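PDB 6HBE: copper-containing nitrite reductase from Thermus scotoductus, which probably catalyses the one-electron reduction of nitrite to nitric oxide, using copper centres and electrons delivered by cytochrome c, as a homotrimer. Local coordinates for residues Asp261-Thr266 against Gly275-Leu280; Ile365-Thr370 against Ile438-Pro443; Arg389-Val394 against Ile427-Pro432. All blocks are in the same frame, centred on the assembly; numbering follows the deposited sequence.

Contact 1 (Asp261-Thr266 against Gly275-Leu280); sequences DYTLVT and GALGIL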
ATOM      1  N   ASP C 261       2.642 -15.793  27.649  1.00 21.55           N
ATOM      2  CA  ASP C 261       1.898 -15.001  26.656  1.00 23.11           C
ATOM      3  C   ASP C 261       2.185 -15.488  25.217  1.00 23.57           C
ATOM      4  O   ASP C 261       3.339 -15.672  24.851  1.00 22.16           O
ATOM      5  CB  ASP C 261       2.269 -13.519  26.783  1.00 24.34           C
ATOM      6  CG  ASP C 261       1.662 -12.848  27.994  1.00 25.25           C
ATOM      7  OD1 ASP C 261       0.867 -13.493  28.740  1.00 26.28           O
ATOM      8  OD2 ASP C 261       1.983 -11.646  28.214  1.00 24.53           O
ATOM      9  N   TYR C 262       1.121 -15.698  24.436  1.00 22.43           N
ATOM     10  CA  TYR C 262       1.199 -16.035  23.040  1.00 21.84           C
ATOM     11  C   TYR C 262       0.522 -14.877  22.298  1.00 22.38           C
ATOM     12  O   TYR C 262      -0.700 -14.721  22.379  1.00 22.38           O
ATOM     13  CB  TYR C 262       0.472 -17.365  22.761  1.00 21.86           C
ATOM     14  CG  TYR C 262       1.145 -18.611  23.362  1.00 21.90           C
ATOM     15  CD1 TYR C 262       0.883 -19.008  24.676  1.00 22.33           C
ATOM     16  CD2 TYR C 262       2.012 -19.383  22.613  1.00 21.25           C
ATOM     17  CE1 TYR C 262       1.497 -20.143  25.234  1.00 21.88           C
ATOM     18  CE2 TYR C 262       2.659 -20.514  23.147  1.00 22.39           C
ATOM     19  CZ  TYR C 262       2.379 -20.899  24.461  1.00 22.35           C
ATOM     20  OH  TYR C 262       2.981 -22.025  25.004  1.00 22.40           O
ATOM     21  N   THR C 263       1.329 -14.043  21.646  1.00 22.74           N
ATOM     22  CA  THR C 263       0.861 -12.751  21.130  1.00 23.00           C
ATOM     23  C   THR C 263       0.206 -12.932  19.744  1.00 21.96           C
ATOM     24  O   THR C 263       0.819 -13.490  18.840  1.00 20.79           O
ATOM     25  CB  THR C 263       2.030 -11.747  21.110  1.00 24.22           C
ATOM     26  OG1 THR C 263       2.408 -11.446  22.457  1.00 25.44           O
ATOM     27  CG2 THR C 263       1.664 -10.457  20.421  1.00 26.31           C
ATOM     28  N   LEU C 264      -0.998 -12.397  19.584  1.00 19.73           N
ATOM     29  CA  LEU C 264      -1.720 -12.374  18.300  1.00 20.25           C
ATOM     30  C   LEU C 264      -1.395 -11.058  17.589  1.00 21.49           C
ATOM     31  O   LEU C 264      -1.536  -9.961  18.176  1.00 19.60           O
ATOM     32  CB  LEU C 264      -3.227 -12.453  18.560  1.00 22.78           C
ATOM     33  CG  LEU C 264      -4.157 -12.426  17.355  1.00 25.09           C
ATOM     34  CD1 LEU C 264      -4.045 -13.763  16.614  1.00 25.15           C
ATOM     35  CD2 LEU C 264      -5.608 -12.138  17.762  1.00 28.70           C
ATOM     36  N   VAL C 265      -0.987 -11.143  16.327  1.00 20.18           N
ATOM     37  CA  VAL C 265      -0.480  -9.951  15.630  1.00 22.12           C
ATOM     38  C   VAL C 265      -0.609 -10.153  14.115  1.00 20.58           C
ATOM     39  O   VAL C 265      -0.642 -11.321  13.603  1.00 20.03           O
ATOM     40  CB  VAL C 265       0.985  -9.645  16.081  1.00 22.63           C
ATOM     41  CG1 VAL C 265       1.958 -10.691  15.573  1.00 23.71           C
ATOM     42  CG2 VAL C 265       1.445  -8.228  15.693  1.00 23.10           C
ATOM     43  N   THR C 266      -0.706  -9.026  13.407  1.00 19.20           N
ATOM     44  CA  THR C 266      -0.507  -9.015  11.952  1.00 18.11           C
ATOM     45  C   THR C 266       0.964  -8.762  11.660  1.00 19.50           C
ATOM     46  O   THR C 266       1.580  -7.805  12.175  1.00 18.85           O
ATOM     47  CB  THR C 266      -1.381  -7.979  11.163  1.00 17.48           C
ATOM     48  OG1 THR C 266      -0.918  -7.932   9.809  1.00 16.01           O
ATOM     49  CG2 THR C 266      -1.305  -6.563  11.756  1.00 17.58           C
ATOM     50  N   GLY C 275      -1.976  -0.444  16.273  1.00 18.24           N
ATOM     51  CA  GLY C 275      -2.986  -0.957  17.191  1.00 18.20           C
ATOM     52  C   GLY C 275      -3.367  -2.428  17.075  1.00 18.18           C
ATOM     53  O   GLY C 275      -4.139  -2.896  17.893  1.00 18.66           O
ATOM     54  N   ALA C 276      -2.862  -3.136  16.079  1.00 17.21           N
ATOM     55  CA  ALA C 276      -3.356  -4.531  15.737  1.00 17.77           C
ATOM     56  C   ALA C 276      -2.399  -5.572  16.323  1.00 18.67           C
ATOM     57  O   ALA C 276      -1.633  -6.264  15.605  1.00 17.26           O
ATOM     58  CB  ALA C 276      -3.499  -4.666  14.232  1.00 16.75           C
ATOM     59  N   LEU C 277      -2.461  -5.669  17.658  1.00 19.27           N
ATOM     60  CA  LEU C 277      -1.651  -6.600  18.429  1.00 20.03           C
ATOM     61  C   LEU C 277      -2.470  -6.888  19.715  1.00 19.77           C
ATOM     62  O   LEU C 277      -3.048  -5.955  20.295  1.00 19.49           O
ATOM     63  CB  LEU C 277      -0.276  -5.963  18.756  1.00 20.13           C
ATOM     64  CG  LEU C 277       0.787  -6.832  19.498  1.00 20.92           C
ATOM     65  CD1 LEU C 277       2.232  -6.461  19.146  1.00 22.36           C
ATOM     66  CD2 LEU C 277       0.587  -6.838  21.025  1.00 21.81           C
ATOM     67  N   GLY C 278      -2.572  -8.159  20.103  1.00 19.65           N
ATOM     68  CA  GLY C 278      -3.244  -8.581  21.369  1.00 21.50           C
ATOM     69  C   GLY C 278      -2.545  -9.785  22.004  1.00 22.35           C
ATOM     70  O   GLY C 278      -1.572 -10.305  21.423  1.00 21.33           O
ATOM     71  N   ILE C 279      -2.992 -10.196  23.197  1.00 20.94           N
ATOM     72  CA  ILE C 279      -2.296 -11.246  23.991  1.00 21.56           C
ATOM     73  C   ILE C 279      -3.269 -12.368  24.368  1.00 20.81           C
ATOM     74  O   ILE C 279      -4.340 -12.075  24.908  1.00 22.00           O
ATOM     75  CB  ILE C 279      -1.692 -10.669  25.297  1.00 23.73           C
ATOM     76  CG1 ILE C 279      -0.576  -9.684  24.983  1.00 23.85           C
ATOM     77  CG2 ILE C 279      -1.120 -11.783  26.198  1.00 24.22           C
ATOM     78  CD1 ILE C 279      -0.119  -8.815  26.145  1.00 23.29           C
ATOM     79  N   LEU C 280      -2.897 -13.624  24.077  1.00 20.22           N
ATOM     80  CA  LEU C 280      -3.506 -14.827  24.664  1.00 21.41           C
ATOM     81  C   LEU C 280      -2.638 -15.252  25.875  1.00 21.66           C
ATOM     82  O   LEU C 280      -1.502 -15.660  25.697  1.00 21.96           O
ATOM     83  CB  LEU C 280      -3.552 -15.956  23.632  1.00 22.86           C
ATOM     84  CG  LEU C 280      -4.128 -15.586  22.243  1.00 22.73           C
ATOM     85  CD1 LEU C 280      -4.140 -16.777  21.317  1.00 22.68           C
ATOM     86  CD2 LEU C 280      -5.512 -14.979  22.346  1.00 23.90           C
TER
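Leu-264 O is held by one straight hydrogen bond and a weaker C-H...O contact. Gly-278 N lies 2.8 Å from Leu-264 O, in its carbonyl plane and with an N-H...O angle of 169°, and Leu-277 CA approaches the same oxygen at 3.4 Å. The return bond, Leu-264 N to Gly-278 O, is equally short but bent (143°), and its donor stands above the Gly-278 carbonyl plane instead of lying in it. Thr-263 CG2, anti to its backbone N, lies 3.4 Å from Gly-278 O. A second reciprocal pair joins Tyr-262 and Leu-280, with Tyr-262 N aimed almost straight (174°) at Leu-280 O. These are the two hydrogen-bonded pairs of an antiparallel register; Thr-263 with Ile-279 and Val-265 with Leu-277 form the non-hydrogen-bonded pairs. The strands are consecutive in the chain, joined through helix 269-272, and neighbours in the sheet of the second cupredoxin domain. Strand 213-217 flanks segment 261-266 on its other edge. On the face of Val-265, Leu-277 and Ile-279, the Val-265 and Leu-277 side chains run side by side, Val-265 CG2 meeting Leu-277 CD1 at 4.0 Å. Val-265 CG2 also covers Ala-276 O (3.7 Å), a buried carbonyl oxygen without a polar partner. Farther along, Ile-279 CG2 packs obliquely on the Asp-261 carboxylate at 3.5 Å from Asp-261 CG, while Asp-261 OD1 forms a salt bridge with Arg-281. The strand leads into His-267, a ligand of the type 2 copper, the intersubunit site to which His-80 and His-114 also belong; a copper lies about 6 Å from the Val-265 side chain. Gln-85 of a neighbouring subunit donates to Asp-261 O.

Contact 2 (Ile365-Thr370 against Ile438-Pro443); sequences IPVGTT and IRVYEP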
ATOM      1  N   ILE C 365      -6.371  32.035   4.526  1.00 30.13           N
ATOM      2  CA  ILE C 365      -5.804  32.747   3.367  1.00 30.34           C
ATOM      3  C   ILE C 365      -5.819  34.274   3.594  1.00 34.56           C
ATOM      4  O   ILE C 365      -6.707  34.780   4.301  1.00 31.45           O
ATOM      5  CB  ILE C 365      -6.560  32.447   2.053  1.00 31.85           C
ATOM      6  CG1 ILE C 365      -8.075  32.537   2.250  1.00 32.61           C
ATOM      7  CG2 ILE C 365      -6.211  31.056   1.525  1.00 32.84           C
ATOM      8  CD1 ILE C 365      -8.852  32.552   0.962  1.00 31.28           C
ATOM      9  N   PRO C 366      -4.840  34.998   3.015  1.00 33.28           N
ATOM     10  CA  PRO C 366      -4.878  36.487   3.058  1.00 36.76           C
ATOM     11  C   PRO C 366      -5.869  37.069   2.047  1.00 35.94           C
ATOM     12  O   PRO C 366      -6.123  36.457   0.999  1.00 35.05           O
ATOM     13  CB  PRO C 366      -3.448  36.886   2.683  1.00 36.14           C
ATOM     14  CG  PRO C 366      -2.974  35.759   1.796  1.00 36.27           C
ATOM     15  CD  PRO C 366      -3.628  34.503   2.331  1.00 35.36           C
ATOM     16  N   VAL C 367      -6.434  38.243   2.361  1.00 37.63           N
ATOM     17  CA  VAL C 367      -7.327  38.945   1.429  1.00 34.95           C
ATOM     18  C   VAL C 367      -6.700  39.092   0.038  1.00 33.49           C
ATOM     19  O   VAL C 367      -5.478  39.310  -0.088  1.00 31.01           O
ATOM     20  CB  VAL C 367      -7.768  40.350   1.954  1.00 39.55           C
ATOM     21  CG1 VAL C 367      -8.716  40.210   3.148  1.00 40.05           C
ATOM     22  CG2 VAL C 367      -6.570  41.233   2.313  1.00 38.11           C
ATOM     23  N   GLY C 368      -7.536  38.960  -0.995  1.00 32.23           N
ATOM     24  CA  GLY C 368      -7.081  38.989  -2.387  1.00 34.04           C
ATOM     25  C   GLY C 368      -6.893  37.605  -3.008  1.00 34.49           C
ATOM     26  O   GLY C 368      -6.724  37.486  -4.230  1.00 34.99           O
ATOM     27  N   THR C 369      -6.934  36.554  -2.184  1.00 33.18           N
ATOM     28  CA  THR C 369      -6.612  35.192  -2.648  1.00 32.16           C
ATOM     29  C   THR C 369      -7.809  34.536  -3.314  1.00 32.66           C
ATOM     30  O   THR C 369      -8.954  34.708  -2.883  1.00 34.34           O
ATOM     31  CB  THR C 369      -6.116  34.320  -1.468  1.00 32.94           C
ATOM     32  OG1 THR C 369      -4.920  34.882  -0.945  1.00 31.24           O
ATOM     33  CG2 THR C 369      -5.808  32.852  -1.913  1.00 34.21           C
ATOM     34  N   THR C 370      -7.530  33.747  -4.346  1.00 30.90           N
ATOM     35  CA  THR C 370      -8.541  32.988  -5.026  1.00 31.17           C
ATOM     36  C   THR C 370      -8.415  31.510  -4.610  1.00 31.45           C
ATOM     37  O   THR C 370      -7.342  30.923  -4.730  1.00 31.92           O
ATOM     38  CB  THR C 370      -8.374  33.120  -6.550  1.00 32.09           C
ATOM     39  OG1 THR C 370      -8.608  34.484  -6.946  1.00 34.05           O
ATOM     40  CG2 THR C 370      -9.340  32.217  -7.279  1.00 32.19           C
ATOM     41  N   ILE C 438     -13.208  28.073   6.009  1.00 29.82           N
ATOM     42  CA  ILE C 438     -12.272  29.033   5.418  1.00 29.96           C
ATOM     43  C   ILE C 438     -12.252  30.305   6.280  1.00 32.43           C
ATOM     44  O   ILE C 438     -13.324  30.818   6.653  1.00 31.71           O
ATOM     45  CB  ILE C 438     -12.654  29.409   3.958  1.00 32.36           C
ATOM     46  CG1 ILE C 438     -12.435  28.225   3.014  1.00 33.65           C
ATOM     47  CG2 ILE C 438     -11.829  30.601   3.454  1.00 32.58           C
ATOM     48  CD1 ILE C 438     -13.047  28.408   1.644  1.00 34.27           C
ATOM     49  N   ARG C 439     -11.052  30.781   6.598  1.00 29.76           N
ATOM     50  CA  ARG C 439     -10.850  32.061   7.276  1.00 31.65           C
ATOM     51  C   ARG C 439      -9.986  32.929   6.399  1.00 31.53           C
ATOM     52  O   ARG C 439      -9.020  32.446   5.823  1.00 29.69           O
ATOM     53  CB  ARG C 439     -10.155  31.892   8.611  1.00 32.50           C
ATOM     54  CG  ARG C 439     -10.805  30.868   9.513  1.00 33.71           C
ATOM     55  CD  ARG C 439     -10.256  30.956  10.924  1.00 34.37           C
ATOM     56  NE  ARG C 439     -10.919  29.988  11.806  1.00 38.03           N
ATOM     57  CZ  ARG C 439     -10.420  28.811  12.221  1.00 38.28           C
ATOM     58  NH1 ARG C 439      -9.201  28.401  11.889  1.00 37.62           N
ATOM     59  NH2 ARG C 439     -11.156  28.036  13.015  1.00 39.09           N
ATOM     60  N   VAL C 440     -10.327  34.222   6.325  1.00 31.47           N
ATOM     61  CA  VAL C 440      -9.631  35.179   5.468  1.00 32.27           C
ATOM     62  C   VAL C 440      -9.074  36.286   6.361  1.00 32.61           C
ATOM     63  O   VAL C 440      -9.832  36.926   7.082  1.00 31.90           O
ATOM     64  CB  VAL C 440     -10.560  35.778   4.386  1.00 32.70           C
ATOM     65  CG1 VAL C 440      -9.763  36.616   3.394  1.00 34.79           C
ATOM     66  CG2 VAL C 440     -11.308  34.674   3.647  1.00 35.59           C
ATOM     67  N   TYR C 441      -7.766  36.499   6.307  1.00 32.05           N
ATOM     68  CA  TYR C 441      -7.100  37.431   7.202  1.00 33.28           C
ATOM     69  C   TYR C 441      -6.584  38.656   6.460  1.00 34.95           C
ATOM     70  O   TYR C 441      -6.385  38.625   5.254  1.00 34.16           O
ATOM     71  CB  TYR C 441      -5.998  36.753   8.040  1.00 34.25           C
ATOM     72  CG  TYR C 441      -4.768  36.256   7.292  1.00 35.21           C
ATOM     73  CD1 TYR C 441      -4.709  34.954   6.793  1.00 36.41           C
ATOM     74  CD2 TYR C 441      -3.642  37.060   7.142  1.00 34.99           C
ATOM     75  CE1 TYR C 441      -3.573  34.485   6.137  1.00 37.00           C
ATOM     76  CE2 TYR C 441      -2.510  36.607   6.477  1.00 37.57           C
ATOM     77  CZ  TYR C 441      -2.476  35.310   5.976  1.00 37.72           C
ATOM     78  OH  TYR C 441      -1.354  34.859   5.312  1.00 37.02           O
ATOM     79  N   GLU C 442      -6.401  39.744   7.215  1.00 39.62           N
ATOM     80  CA  GLU C 442      -5.941  41.045   6.686  1.00 40.45           C
ATOM     81  C   GLU C 442      -5.183  41.776   7.806  1.00 39.37           C
ATOM     82  O   GLU C 442      -5.581  41.681   8.967  1.00 36.93           O
ATOM     83  CB  GLU C 442      -7.132  41.902   6.231  1.00 43.20           C
ATOM     84  CG  GLU C 442      -6.790  43.321   5.755  1.00 44.07           C
ATOM     85  CD  GLU C 442      -8.024  44.152   5.420  1.00 47.29           C
ATOM     86  OE1 GLU C 442      -8.765  44.562   6.360  1.00 45.92           O
ATOM     87  OE2 GLU C 442      -8.246  44.393   4.210  1.00 47.48           O
ATOM     88  N   PRO C 443      -4.107  42.508   7.473  1.00 40.25           N
ATOM     89  CA  PRO C 443      -3.429  43.280   8.536  1.00 41.96           C
ATOM     90  C   PRO C 443      -4.373  44.314   9.190  1.00 39.87           C
ATOM     91  O   PRO C 443      -5.176  44.939   8.486  1.00 37.71           O
ATOM     92  CB  PRO C 443      -2.273  43.968   7.797  1.00 43.42           C
ATOM     93  CG  PRO C 443      -2.090  43.184   6.539  1.00 42.29           C
ATOM     94  CD  PRO C 443      -3.468  42.721   6.162  1.00 42.83           C
TER
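The third, plastocyanin-like cupredoxin domain places strands 362-366 and 435-443 side by side in parallel, and this contact is the end of that pairing, where the first strand breaks into a type II turn, Pro-366 to Thr-369. Three backbone bonds fix the register: Ile-365 N to Arg-439 O, Tyr-441 N to Ile-365 O (2.8 Å) and Val-367 N to Tyr-441 O. The first and last donors lie nearly along their C=O axes, whereas Tyr-441 N lies in the plane of its acceptor carbonyl. On one face, Tyr-441 takes the crowded first torsion (chi1 68°), which folds its ring over the proline: Pro-366 CB stands 4.1 Å from the Tyr-441 ring centroid and 24° off the normal, a CH-pi contact. Tyr-441 OH bonds to Val-327 O. On the other face Ile-365 CG1 lies alongside Val-440 CG2 at 4.1 Å, and Phe-418 packs against both residues. Val-367 CG1 crosses Val-440 CG1 at about a right angle. Beyond, Glu-442 and Pro-443 pair antiparallel with a strand of a neighbouring subunit, extending the sheet. Within the turn, Pro-366 O accepts two donors: Thr-369 N, and Thr-369 OG1 at 2.8 Å from Pro-366 O on a lone pair.

Contact 3 (Arg389-Val394 against Ile427-Pro432); sequences RHDAVV and ICSIHP. With CU (copper (II) ion), chain L.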
ATOM      1  N   ARG C 389     -20.792  13.376  -6.483  1.00 24.09           N
ATOM      2  CA  ARG C 389     -20.930  14.810  -6.694  1.00 25.91           C
ATOM      3  C   ARG C 389     -20.983  15.541  -5.367  1.00 24.79           C
ATOM      4  O   ARG C 389     -21.496  15.011  -4.385  1.00 25.04           O
ATOM      5  CB  ARG C 389     -22.206  15.146  -7.491  1.00 27.62           C
ATOM      6  CG  ARG C 389     -22.120  14.892  -8.979  1.00 32.86           C
ATOM      7  CD  ARG C 389     -23.337  15.447  -9.757  1.00 35.82           C
ATOM      8  NE  ARG C 389     -24.595  15.142  -9.070  1.00 41.41           N
ATOM      9  CZ  ARG C 389     -25.299  14.000  -9.138  1.00 43.03           C
ATOM     10  NH1 ARG C 389     -24.939  12.985  -9.918  1.00 43.94           N
ATOM     11  NH2 ARG C 389     -26.421  13.881  -8.420  1.00 48.99           N
ATOM     12  N   HIS C 390     -20.443  16.751  -5.344  1.00 22.59           N
ATOM     13  CA  HIS C 390     -20.400  17.603  -4.154  1.00 24.83           C
ATOM     14  C   HIS C 390     -20.594  19.067  -4.511  1.00 26.70           C
ATOM     15  O   HIS C 390     -20.279  19.495  -5.641  1.00 26.56           O
ATOM     16  CB  HIS C 390     -19.046  17.518  -3.430  1.00 25.34           C
ATOM     17  CG  HIS C 390     -18.674  16.136  -3.035  1.00 24.73           C
ATOM     18  ND1 HIS C 390     -19.377  15.435  -2.084  1.00 26.50           N
ATOM     19  CD2 HIS C 390     -17.712  15.302  -3.495  1.00 25.69           C
ATOM     20  CE1 HIS C 390     -18.848  14.228  -1.956  1.00 25.59           C
ATOM     21  NE2 HIS C 390     -17.833  14.121  -2.797  1.00 24.46           N
ATOM     22  N   ASP C 391     -21.050  19.831  -3.510  1.00 28.76           N
ATOM     23  CA  ASP C 391     -20.991  21.289  -3.540  1.00 28.79           C
ATOM     24  C   ASP C 391     -20.411  21.769  -2.225  1.00 30.35           C
ATOM     25  O   ASP C 391     -20.053  20.955  -1.337  1.00 27.77           O
ATOM     26  CB  ASP C 391     -22.383  21.909  -3.879  1.00 29.82           C
ATOM     27  CG  ASP C 391     -23.469  21.660  -2.797  1.00 32.85           C
ATOM     28  OD1 ASP C 391     -23.161  21.368  -1.618  1.00 30.12           O
ATOM     29  OD2 ASP C 391     -24.675  21.811  -3.128  1.00 33.42           O
ATOM     30  N   ALA C 392     -20.282  23.089  -2.092  1.00 28.58           N
ATOM     31  CA  ALA C 392     -19.898  23.697  -0.829  1.00 28.55           C
ATOM     32  C   ALA C 392     -20.864  24.874  -0.571  1.00 31.30           C
ATOM     33  O   ALA C 392     -20.959  25.754  -1.425  1.00 31.43           O
ATOM     34  CB  ALA C 392     -18.464  24.194  -0.897  1.00 29.40           C
ATOM     35  N   VAL C 393     -21.550  24.864   0.582  1.00 31.30           N
ATOM     36  CA  VAL C 393     -22.589  25.875   0.961  1.00 30.92           C
ATOM     37  C   VAL C 393     -22.327  26.381   2.397  1.00 31.19           C
ATOM     38  O   VAL C 393     -22.276  25.593   3.355  1.00 28.32           O
ATOM     39  CB  VAL C 393     -24.038  25.305   0.837  1.00 35.05           C
ATOM     40  CG1 VAL C 393     -24.259  24.618  -0.503  1.00 38.51           C
ATOM     41  CG2 VAL C 393     -24.387  24.306   1.939  1.00 38.05           C
ATOM     42  N   VAL C 394     -22.118  27.686   2.561  1.00 31.57           N
ATOM     43  CA  VAL C 394     -21.870  28.237   3.893  1.00 33.39           C
ATOM     44  C   VAL C 394     -23.132  28.117   4.760  1.00 35.04           C
ATOM     45  O   VAL C 394     -24.247  28.431   4.294  1.00 34.79           O
ATOM     46  CB  VAL C 394     -21.396  29.692   3.826  1.00 33.62           C
ATOM     47  CG1 VAL C 394     -21.299  30.310   5.221  1.00 36.39           C
ATOM     48  CG2 VAL C 394     -20.051  29.766   3.149  1.00 35.93           C
ATOM     49  N   ILE C 427     -20.695  23.314   4.456  1.00 28.43           N
ATOM     50  CA  ILE C 427     -20.984  21.885   4.281  1.00 28.93           C
ATOM     51  C   ILE C 427     -21.216  21.569   2.821  1.00 27.24           C
ATOM     52  O   ILE C 427     -21.308  22.466   1.982  1.00 28.42           O
ATOM     53  CB  ILE C 427     -22.217  21.395   5.127  1.00 27.78           C
ATOM     54  CG1 ILE C 427     -23.527  22.079   4.696  1.00 30.11           C
ATOM     55  CG2 ILE C 427     -21.974  21.620   6.610  1.00 28.12           C
ATOM     56  CD1 ILE C 427     -24.762  21.582   5.422  1.00 30.34           C
ATOM     57  N   CYS C 428     -21.346  20.282   2.518  1.00 27.19           N
ATOM     58  CA  CYS C 428     -21.965  19.853   1.272  1.00 27.27           C
ATOM     59  C   CYS C 428     -23.459  19.626   1.487  1.00 28.25           C
ATOM     60  O   CYS C 428     -23.863  18.942   2.437  1.00 28.94           O
ATOM     61  CB  CYS C 428     -21.296  18.581   0.778  1.00 27.93           C
ATOM     62  SG  CYS C 428     -22.053  17.878  -0.670  1.00 27.40           S
ATOM     63  N   SER C 429     -24.297  20.176   0.603  1.00 29.77           N
ATOM     64  CA  SER C 429     -25.756  20.046   0.773  1.00 28.29           C
ATOM     65  C   SER C 429     -26.235  18.630   0.453  1.00 31.10           C
ATOM     66  O   SER C 429     -27.242  18.187   1.002  1.00 29.95           O
ATOM     67  CB  SER C 429     -26.516  21.092  -0.081  1.00 30.63           C
ATOM     68  OG  SER C 429     -26.376  20.861  -1.465  1.00 29.54           O
ATOM     69  N   ILE C 430     -25.470  17.910  -0.374  1.00 27.10           N
ATOM     70  CA  ILE C 430     -25.787  16.525  -0.742  1.00 27.42           C
ATOM     71  C   ILE C 430     -25.485  15.603   0.447  1.00 27.70           C
ATOM     72  O   ILE C 430     -26.285  14.704   0.771  1.00 31.04           O
ATOM     73  CB  ILE C 430     -25.018  16.103  -2.028  1.00 27.84           C
ATOM     74  CG1 ILE C 430     -25.344  17.069  -3.184  1.00 29.60           C
ATOM     75  CG2 ILE C 430     -25.359  14.672  -2.476  1.00 28.40           C
ATOM     76  CD1 ILE C 430     -24.500  16.905  -4.439  1.00 30.92           C
ATOM     77  N   HIS C 431     -24.323  15.819   1.062  1.00 26.69           N
ATOM     78  CA  HIS C 431     -23.808  15.032   2.194  1.00 25.69           C
ATOM     79  C   HIS C 431     -23.537  15.978   3.375  1.00 27.25           C
ATOM     80  O   HIS C 431     -22.406  16.439   3.576  1.00 26.59           O
ATOM     81  CB  HIS C 431     -22.503  14.304   1.776  1.00 25.38           C
ATOM     82  CG  HIS C 431     -22.580  13.617   0.445  1.00 25.04           C
ATOM     83  ND1 HIS C 431     -22.038  14.147  -0.714  1.00 25.24           N
ATOM     84  CD2 HIS C 431     -23.136  12.435   0.094  1.00 25.10           C
ATOM     85  CE1 HIS C 431     -22.250  13.313  -1.713  1.00 25.22           C
ATOM     86  NE2 HIS C 431     -22.924  12.273  -1.254  1.00 24.98           N
ATOM     87  N   PRO C 432     -24.579  16.282   4.185  1.00 29.41           N
ATOM     88  CA  PRO C 432     -24.452  17.402   5.150  1.00 29.34           C
ATOM     89  C   PRO C 432     -23.460  17.215   6.310  1.00 28.78           C
ATOM     90  O   PRO C 432     -23.123  18.188   6.965  1.00 28.30           O
ATOM     91  CB  PRO C 432     -25.890  17.621   5.663  1.00 31.29           C
ATOM     92  CG  PRO C 432     -26.700  16.459   5.173  1.00 33.83           C
ATOM     93  CD  PRO C 432     -25.887  15.605   4.244  1.00 31.97           C
TER
HETATM   94 CU    CU L 500     -21.029  15.865  -0.948  1.00 26.91          CU
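Three side chains grip the copper ion directly: His-390 ND1 and His-431 ND1 each at 2.0 Å from CU, and Cys-428 SG at 2.3 Å from CU. The imidazoles meet rim to rim, neither over the face of the other, with their planes at 59°. Met-434 completes the site. Cys-428 SG lies in the plane of the His-390 ring at its edge, and its anti torsion to the backbone N (chi1 175°) carries it to the metal. Two backbone N-H groups also point at the sulfur: Asp-391 N, 3.6 Å from Cys-428 SG and nearly straight (168°), and His-431 N from its own loop. Such bonds would stabilise negative charge on the thiolate and may tune the copper's potential. The His-Cys-His-Met set is that of a type 1 cupredoxin centre, with Cys, His and Met supplied by the loop between strands 422-427 and 435-443. In the next shell, the Asp-391 carboxylate grips that loop with both oxygens through their syn lone pairs: OD1 takes Ser-429 N (2.8 Å), and Asp-391 OD2 takes Ser-429 OG (2.6 Å). Ile-430 CG2 stands 3.5 Å above the plane of the His-431 ring, and Arg-389 O lies in that plane at its edge. The His-390 ring is held at both nitrogens, ND1 by the copper and NE2 by a hydrogen bond to Asp-377 OD2, which together fix its rotation. Farther out, Val-393 and Ile-427 form a hydrogen-bonded antiparallel pair, Val-393 N lying nearly along the Ile-427 C=O axis, while Val-393 CG2 meets Ile-427 CG1 at 3.6 Å.

Overall arrangement
Contacts 2 and 3 belong to the same cupredoxin domain and reach one sheet, with centres about 22 Å apart; along the chain, contact 3 is nested inside the loop closed by contact 2. Contact 1 lies in a different cupredoxin domain, its centre about 50 Å from that of contact 2 and about 42 Å from that of contact 3. Contacts 1 and 2 are mostly buried strand pairings, antiparallel and parallel respectively, dominated by backbone bonds and apolar packing, and both touch a neighbouring subunit. Contact 3 is only partly buried, mostly loop, touches no other chain, and relies on metal coordination and carboxylate bonds.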